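Local coordinates for nucleoside 2-deoxyribosyltransferase (Enterococcus faecalis, PDB 7M5H), which belongs to the nucleoside 2-deoxyribosyltransferase family of Rossmann-like enzymes and may hydrolyse the N-glycosidic bond of 5-hydroxymethyl-dUMP, at residues E151-L154 with E155-Q159. Numbering follows the deposited sequence.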
# COMPACT_ATOMS: atom_id res chain seq x y z
N GLU B 151 -16.28 20.12 -3.85
CA GLU B 151 -16.91 21.21 -4.60
C GLU B 151 -16.48 21.19 -6.06
O GLU B 151 -17.32 21.28 -6.96
CB GLU B 151 -16.55 22.55 -3.95
CG GLU B 151 -16.81 23.76 -4.84
CD GLU B 151 -16.20 25.03 -4.28
OE1 GLU B 151 -15.97 25.08 -3.05
OE2 GLU B 151 -15.94 25.96 -5.07
N ASP B 152 -15.18 21.07 -6.31
CA ASP B 152 -14.70 21.04 -7.69
C ASP B 152 -15.12 19.77 -8.41
O ASP B 152 -15.29 19.78 -9.64
CB ASP B 152 -13.18 21.21 -7.73
CG ASP B 152 -12.72 22.51 -7.11
OD1 ASP B 152 -13.54 23.45 -7.03
OD2 ASP B 152 -11.54 22.59 -6.70
N LEU B 153 -15.30 18.67 -7.67
CA LEU B 153 -15.77 17.44 -8.29
C LEU B 153 -17.19 17.60 -8.82
O LEU B 153 -17.48 17.26 -9.97
CB LEU B 153 -15.71 16.28 -7.29
CG LEU B 153 -16.31 14.96 -7.76
CD1 LEU B 153 -15.52 14.40 -8.93
CD2 LEU B 153 -16.36 13.95 -6.62
N LEU B 154 -18.09 18.13 -7.99
CA LEU B 154 -19.47 18.35 -8.42
C LEU B 154 -19.54 19.38 -9.54
O LEU B 154 -20.32 19.23 -10.48
CB LEU B 154 -20.32 18.79 -7.23
CG LEU B 154 -20.37 17.83 -6.03
CD1 LEU B 154 -20.93 18.54 -4.81
CD2 LEU B 154 -21.21 16.60 -6.36
N GLU B 155 -18.73 20.44 -9.44
CA GLU B 155 -18.72 21.45 -10.49
C GLU B 155 -18.25 20.87 -11.82
O GLU B 155 -18.80 21.19 -12.88
CB GLU B 155 -17.83 22.63 -10.07
CG GLU B 155 -17.75 23.74 -11.09
CD GLU B 155 -19.07 24.44 -11.30
OE1 GLU B 155 -19.73 24.78 -10.29
OE2 GLU B 155 -19.46 24.66 -12.46
N GLU B 156 -17.23 20.01 -11.78
CA GLU B 156 -16.73 19.40 -13.01
C GLU B 156 -17.75 18.44 -13.60
O GLU B 156 -17.90 18.35 -14.83
CB GLU B 156 -15.41 18.68 -12.74
CG GLU B 156 -14.81 17.99 -13.95
CD GLU B 156 -14.36 18.96 -15.02
OE1 GLU B 156 -14.01 20.11 -14.67
OE2 GLU B 156 -14.34 18.58 -16.21
N ILE B 157 -18.47 17.70 -12.75
CA ILE B 157 -19.49 16.78 -13.23
C ILE B 157 -20.62 17.54 -13.91
O ILE B 157 -21.16 17.10 -14.93
CB ILE B 157 -20.00 15.90 -12.07
CG1 ILE B 157 -18.92 14.91 -11.63
CG2 ILE B 157 -21.28 15.16 -12.47
CD1 ILE B 157 -19.33 14.03 -10.47
N LYS B 158 -21.01 18.69 -13.35
CA LYS B 158 -22.08 19.48 -13.94
C LYS B 158 -21.71 19.95 -15.34
O LYS B 158 -22.54 19.90 -16.26
CB LYS B 158 -22.42 20.67 -13.04
CG LYS B 158 -23.74 20.55 -12.30
CD LYS B 158 -24.13 21.86 -11.65
CE LYS B 158 -23.06 22.34 -10.68
NZ LYS B 158 -23.44 23.62 -10.03
N GLN B 159 -20.47 20.41 -15.52
CA GLN B 159 -20.01 20.87 -16.82
C GLN B 159 -19.98 19.76 -17.87
O GLN B 159 -20.07 20.05 -19.06
CB GLN B 159 -18.61 21.49 -16.70
CG GLN B 159 -18.53 22.69 -15.76
CD GLN B 159 -19.22 23.92 -16.32
OE1 GLN B 159 -19.35 24.07 -17.54
NE2 GLN B 159 -19.66 24.81 -15.44
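Leu153 and Ile157 sit one turn apart on the amphipathic helix 150-159, the last helix of this Rossmann-like fold. Their side chains lie side by side and point the same way. The methyl groups meet at 4.1 Å, Leu153 CD1 to Ile157 CD1. Ile157 CG1 is anti to its carbonyl carbon (chi1 -70°). This brings CG1 back over the preceding turn, 3.2 Å from Leu153 O, and CD1 reaches on to the leucine. Both residues are buried. Leu153 packs on Val101 and Leu103 of strand 100-103, and Ile157 on Ile29 of helix 16-30. Through these two residues the helix lies on both the parallel sheet and helix 16-30.

Five i to i+4 backbone bonds run from Glu151 O to Gln159 N, and four of them link 151-154 to 155-159. Between the two apolar residues, Ile157 N donates to Leu153 O over 3.0 Å. Lys158 N likewise bonds Leu154 O at 3.0 Å.

Exposed side chains pair on another face. Glu156 OE2 forms a salt bridge with Arg160 NE. Glu155 CG is anti to the backbone N (chi1 180°), and a bend at chi2 then turns the carboxylate toward Lys158 and Gln159 in the following turn. Lys158 NZ is a long salt-bridge partner, 3.9 Å from Glu155 OE1. The second oxygen of Glu155 takes a nearly straight hydrogen bond (169°). Here Gln159 NE2 approaches Glu155 OE2 almost along its C-O axis, at 3.0 Å, and the oxygen lies in the amide plane of the glutamine.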